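Local coordinates for glutamate--tRNA ligase (PDB 6B1Z), which probably attaches glutamate to its cognate tRNA in an ATP-dependent reaction, as a class I aminoacyl-tRNA synthetase, at residues I47-D52 with Y90-R95; V14-S19 with L33-F38. All coordinates share one frame; numbering follows the deposited sequence.

Both contacts lie in the class I catalytic domain, their centres about 14 Å apart, and they meet at two neighbouring parallel strands. In chain order contact 2 comes first: strand 13-16 is covered by helix 26-41, which leads on to strand 45-48. Contact 1 starts at the end of that second strand, where 47-52 receives the loop 90-95 that precedes helix 96-106. The strands join the two directly, since I47 N lies 2.9 Å from V14 O and I47 O lies 2.8 Å from F16 N, both probable hydrogen bonds. Contact 2 thus packs the helix of the nucleotide-binding fold's first beta-alpha-beta unit on its first strand, and contact 1 ties loop 90-95 to the end of its second.

Contact 1. Residues I47-D52 with Y90-R95; sequences ILRIED and YRQSER
D52 CG and S93 OG both sit in the crowded position between backbone N and carbonyl carbon (chi1 62° in D52 and close to it in S93), which places the D52 carboxylate carbon and the S93 hydroxyl where they can meet. D52 then takes two bonds from one residue: S93 N donates to OD1 at 2.8 Å, on the syn side, while S93 OG donates to OD2 at 2.6 Å from above the carboxylate plane. Each carboxylate oxygen is thus gripped separately, which fixes the rotation of the group.

The backbones run nearly alongside each other in the same direction and are joined by a single bridge pairing I50 with R91. I50 N donates to Y90 O at 2.9 Å, and Q92 N donates to I50 O at 3.0 Å; both bonds are nearly straight. Before this bridge, the ring of Y90 crosses I47 at about a right angle, its CE1 3.9 Å from I47 CG2, and its hydroxyl is bonded to E79.

Beyond the bridge, R49 NE donates to E51 OE2 at 3.0 Å in a salt bridge, while the terminal nitrogens of R49 reach D218 and N214. The amide of Q92 is laid against this pair. Its NE2 lies 3.5 Å from R49 NE, two donors, with amide and guanidinium planes 18° apart; its OE1 lies 3.1 Å from E51 OE1, two acceptors that do not bond, with amide and carboxylate planes 39° apart. Q92 thus lies beside the salt bridge and bonds to neither side chain, NE2 being turned to D217 and N214 of helix 210-220. In this way the loop before helix 96-106 is tied by one parallel beta bridge to the chain just beyond strand 45-48 of the catalytic domain.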
# COMPACT_ATOMS: atom_id res chain seq x y z
N ILE A 47 10.22 -12.33 9.15
CA ILE A 47 9.59 -13.60 8.79
C ILE A 47 8.28 -13.30 8.07
O ILE A 47 7.53 -12.41 8.47
CB ILE A 47 9.32 -14.45 10.06
CG1 ILE A 47 10.61 -15.08 10.61
CG2 ILE A 47 8.30 -15.58 9.78
CD1 ILE A 47 11.53 -14.15 11.34
N LEU A 48 8.00 -14.05 7.00
CA LEU A 48 6.68 -14.04 6.37
C LEU A 48 5.99 -15.36 6.70
O LEU A 48 6.50 -16.43 6.37
CB LEU A 48 6.79 -13.87 4.85
CG LEU A 48 5.46 -14.01 4.09
CD1 LEU A 48 4.49 -12.85 4.42
CD2 LEU A 48 5.75 -14.02 2.59
N ARG A 49 4.84 -15.27 7.38
CA ARG A 49 4.04 -16.44 7.72
C ARG A 49 2.69 -16.30 7.04
O ARG A 49 1.99 -15.29 7.24
CB ARG A 49 3.89 -16.60 9.24
CG ARG A 49 3.19 -17.90 9.62
CD ARG A 49 3.22 -18.17 11.13
NE ARG A 49 2.38 -17.21 11.86
CZ ARG A 49 2.76 -16.51 12.92
NH1 ARG A 49 3.98 -16.65 13.42
NH2 ARG A 49 1.91 -15.70 13.50
N ILE A 50 2.33 -17.27 6.22
CA ILE A 50 1.09 -17.23 5.45
C ILE A 50 -0.04 -17.78 6.31
O ILE A 50 0.02 -18.92 6.80
CB ILE A 50 1.23 -17.99 4.13
CG1 ILE A 50 2.29 -17.32 3.25
CG2 ILE A 50 -0.13 -18.09 3.42
CD1 ILE A 50 2.02 -15.86 2.90
N GLU A 51 -1.07 -16.96 6.51
CA GLU A 51 -2.17 -17.29 7.40
C GLU A 51 -3.30 -17.90 6.58
O GLU A 51 -4.33 -17.27 6.33
CB GLU A 51 -2.62 -16.04 8.13
CG GLU A 51 -1.47 -15.28 8.72
CD GLU A 51 -1.11 -15.79 10.08
OE1 GLU A 51 -2.01 -15.72 10.95
OE2 GLU A 51 0.02 -16.29 10.27
N ASP A 52 -3.09 -19.15 6.16
CA ASP A 52 -4.00 -19.80 5.23
C ASP A 52 -4.81 -20.92 5.87
O ASP A 52 -5.14 -21.90 5.20
CB ASP A 52 -3.24 -20.33 4.00
CG ASP A 52 -2.20 -21.39 4.36
OD1 ASP A 52 -1.77 -21.45 5.53
OD2 ASP A 52 -1.82 -22.16 3.45
N TYR A 90 6.24 -22.39 6.90
CA TYR A 90 5.80 -21.02 7.08
C TYR A 90 4.41 -20.77 6.51
O TYR A 90 4.00 -19.62 6.40
CB TYR A 90 6.83 -20.04 6.48
CG TYR A 90 8.11 -20.05 7.28
CD1 TYR A 90 8.23 -19.28 8.42
CD2 TYR A 90 9.18 -20.88 6.91
CE1 TYR A 90 9.39 -19.32 9.19
CE2 TYR A 90 10.35 -20.92 7.67
CZ TYR A 90 10.45 -20.13 8.80
OH TYR A 90 11.59 -20.16 9.56
N ARG A 91 3.68 -21.83 6.16
CA ARG A 91 2.24 -21.75 5.90
C ARG A 91 1.50 -22.47 7.02
O ARG A 91 1.82 -23.62 7.33
CB ARG A 91 1.86 -22.38 4.56
CG ARG A 91 2.54 -21.80 3.36
CD ARG A 91 1.99 -22.46 2.12
NE ARG A 91 2.60 -21.93 0.90
CZ ARG A 91 3.23 -22.67 0.00
NH1 ARG A 91 3.32 -23.99 0.17
NH2 ARG A 91 3.75 -22.11 -1.09
N GLN A 92 0.51 -21.79 7.60
CA GLN A 92 -0.18 -22.38 8.75
C GLN A 92 -0.98 -23.62 8.37
O GLN A 92 -1.15 -24.52 9.20
CB GLN A 92 -1.06 -21.31 9.40
CG GLN A 92 -0.22 -20.22 10.08
CD GLN A 92 -1.03 -19.28 10.93
OE1 GLN A 92 -2.06 -18.76 10.51
NE2 GLN A 92 -0.55 -19.03 12.14
N SER A 93 -1.45 -23.70 7.11
CA SER A 93 -2.18 -24.90 6.67
C SER A 93 -1.32 -26.16 6.75
O SER A 93 -1.87 -27.27 6.73
CB SER A 93 -2.69 -24.73 5.24
OG SER A 93 -1.64 -24.61 4.30
N GLU A 94 -0.00 -26.01 6.86
CA GLU A 94 0.92 -27.13 6.85
C GLU A 94 1.44 -27.48 8.23
O GLU A 94 2.37 -28.30 8.35
CB GLU A 94 2.08 -26.81 5.89
CG GLU A 94 1.59 -26.67 4.46
CD GLU A 94 2.65 -26.15 3.51
OE1 GLU A 94 3.79 -25.94 3.97
OE2 GLU A 94 2.34 -25.94 2.31
N ARG A 95 0.83 -26.93 9.29
CA ARG A 95 1.34 -27.07 10.65
C ARG A 95 0.39 -27.81 11.57
O ARG A 95 0.44 -27.63 12.79
CB ARG A 95 1.68 -25.69 11.22
CG ARG A 95 2.78 -24.95 10.41
CD ARG A 95 3.01 -23.53 10.90
NE ARG A 95 3.57 -23.44 12.25
CZ ARG A 95 4.86 -23.53 12.54
NH1 ARG A 95 5.77 -23.79 11.60
NH2 ARG A 95 5.24 -23.40 13.81

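Contact 2. Residues V14-S19 with L33-F38; sequences VRFAPS and LYDYLF. With FMT (formic acid), chain C.
D35 reaches from helix 26-41 to strand 13-16, and its side chain can be followed outward over the strand backbone. CB lies 3.9 Å from V14 CG2, the same methyl that rests on the helix backbone at D35 O. Its chi1 of -79° sets CG anti to the carbonyl carbon, toward R15 O. OD1 packs 3.7 Å from V14 CB; a water 2.9 Å from OD1 that can donate to it also accepts from R15 N at 3.1 Å, probably bridging carboxylate and strand. OD2 lies 3.5 Å from R15 O, two acceptors that do not bond, and beside F16 CA and CB, with the carboxylate and F16 ring planes 59° apart. No direct hydrogen bond joins the two segments.

One helical turn later, F38 turns its ring edge to V14, whose CG1 lies 3.8 Å from F38 CD2. Strand 225-229 adds I227 against both D35 and F38. R15 leaves the strand on the side away from the helix: its NE is salt-bridged to D218, and NH1 and NH2 each donate to one oxygen of a formic acid, probably from the crystallisation liquor, which R228 also hydrogen-bonds. Strand and helix run nearly antiparallel, at 155°, as the first strand and crossover helix of the beta-alpha-beta unit in a class I synthetase's Rossmann-like catalytic domain.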
# COMPACT_ATOMS: atom_id res chain seq x y z
N VAL A 14 10.57 -10.50 14.01
CA VAL A 14 9.23 -9.98 13.71
C VAL A 14 8.65 -10.80 12.57
O VAL A 14 9.37 -11.45 11.81
CB VAL A 14 9.26 -8.48 13.33
CG1 VAL A 14 9.81 -7.65 14.49
CG2 VAL A 14 10.08 -8.27 12.05
N ARG A 15 7.33 -10.76 12.43
CA ARG A 15 6.71 -11.47 11.32
C ARG A 15 5.56 -10.68 10.72
O ARG A 15 4.75 -10.08 11.42
CB ARG A 15 6.22 -12.88 11.72
CG ARG A 15 4.86 -12.96 12.45
CD ARG A 15 4.82 -12.19 13.77
NE ARG A 15 3.61 -12.50 14.52
CZ ARG A 15 2.43 -11.91 14.36
NH1 ARG A 15 2.28 -10.93 13.46
NH2 ARG A 15 1.39 -12.29 15.10
N PHE A 16 5.50 -10.70 9.39
CA PHE A 16 4.36 -10.22 8.64
C PHE A 16 3.47 -11.43 8.41
O PHE A 16 3.94 -12.44 7.86
CB PHE A 16 4.83 -9.58 7.33
CG PHE A 16 3.74 -8.94 6.52
CD1 PHE A 16 2.84 -8.08 7.11
CD2 PHE A 16 3.65 -9.19 5.15
CE1 PHE A 16 1.84 -7.48 6.36
CE2 PHE A 16 2.64 -8.59 4.39
CZ PHE A 16 1.75 -7.74 5.00
N ALA A 17 2.21 -11.35 8.84
CA ALA A 17 1.30 -12.49 8.83
C ALA A 17 0.03 -12.12 8.07
O ALA A 17 -1.05 -12.01 8.67
CB ALA A 17 0.98 -12.94 10.25
N PRO A 18 0.14 -11.91 6.76
CA PRO A 18 -1.05 -11.75 5.92
C PRO A 18 -1.73 -13.09 5.65
O PRO A 18 -1.09 -14.15 5.58
CB PRO A 18 -0.46 -11.17 4.63
CG PRO A 18 0.85 -11.86 4.50
CD PRO A 18 1.37 -11.96 5.95
N SER A 19 -3.01 -13.02 5.49
CA SER A 19 -3.79 -14.13 4.96
C SER A 19 -3.85 -14.05 3.44
O SER A 19 -3.83 -12.95 2.86
CB SER A 19 -5.20 -14.12 5.53
OG SER A 19 -5.82 -12.86 5.36
N LEU A 33 6.31 -2.86 6.20
CA LEU A 33 7.44 -1.95 6.21
C LEU A 33 7.98 -1.74 7.62
O LEU A 33 9.20 -1.79 7.84
CB LEU A 33 7.05 -0.61 5.59
CG LEU A 33 8.11 0.49 5.69
CD1 LEU A 33 9.36 0.16 4.87
CD2 LEU A 33 7.53 1.81 5.25
N TYR A 34 7.09 -1.49 8.58
CA TYR A 34 7.56 -1.26 9.94
C TYR A 34 8.18 -2.53 10.54
O TYR A 34 9.16 -2.44 11.29
CB TYR A 34 6.43 -0.71 10.82
CG TYR A 34 6.01 0.73 10.53
CD1 TYR A 34 6.69 1.53 9.60
CD2 TYR A 34 4.92 1.29 11.18
CE1 TYR A 34 6.28 2.84 9.35
CE2 TYR A 34 4.51 2.60 10.94
CZ TYR A 34 5.19 3.37 10.02
OH TYR A 34 4.78 4.65 9.81
N ASP A 35 7.65 -3.72 10.20
CA ASP A 35 8.33 -4.97 10.53
C ASP A 35 9.76 -4.99 10.00
O ASP A 35 10.72 -5.31 10.72
CB ASP A 35 7.59 -6.16 9.91
CG ASP A 35 6.39 -6.60 10.68
OD1 ASP A 35 6.43 -6.61 11.93
OD2 ASP A 35 5.39 -6.98 10.01
N TYR A 36 9.91 -4.69 8.71
CA TYR A 36 11.21 -4.75 8.05
C TYR A 36 12.17 -3.74 8.65
O TYR A 36 13.31 -4.08 9.01
CB TYR A 36 11.01 -4.49 6.56
CG TYR A 36 12.25 -4.62 5.71
CD1 TYR A 36 12.81 -5.87 5.43
CD2 TYR A 36 12.87 -3.50 5.16
CE1 TYR A 36 13.93 -5.99 4.64
CE2 TYR A 36 13.99 -3.61 4.38
CZ TYR A 36 14.53 -4.86 4.12
OH TYR A 36 15.66 -4.97 3.34
N LEU A 37 11.72 -2.50 8.80
CA LEU A 37 12.58 -1.46 9.36
C LEU A 37 12.99 -1.79 10.78
O LEU A 37 14.15 -1.60 11.15
CB LEU A 37 11.86 -0.10 9.31
CG LEU A 37 11.54 0.47 7.92
CD1 LEU A 37 10.80 1.80 8.04
CD2 LEU A 37 12.82 0.65 7.11
N PHE A 38 12.06 -2.30 11.59
CA PHE A 38 12.39 -2.64 12.97
C PHE A 38 13.40 -3.78 13.03
O PHE A 38 14.37 -3.72 13.79
CB PHE A 38 11.12 -2.99 13.75
CG PHE A 38 11.35 -3.21 15.22
CD1 PHE A 38 11.52 -2.14 16.08
CD2 PHE A 38 11.39 -4.49 15.75
CE1 PHE A 38 11.74 -2.34 17.43
CE2 PHE A 38 11.60 -4.70 17.10
CZ PHE A 38 11.76 -3.63 17.94
C FMT C . -1.38 -10.70 13.88
O1 FMT C . -0.49 -10.07 13.30
O2 FMT C . -1.27 -11.18 15.02
O HOH W 1 5.82 -8.58 13.99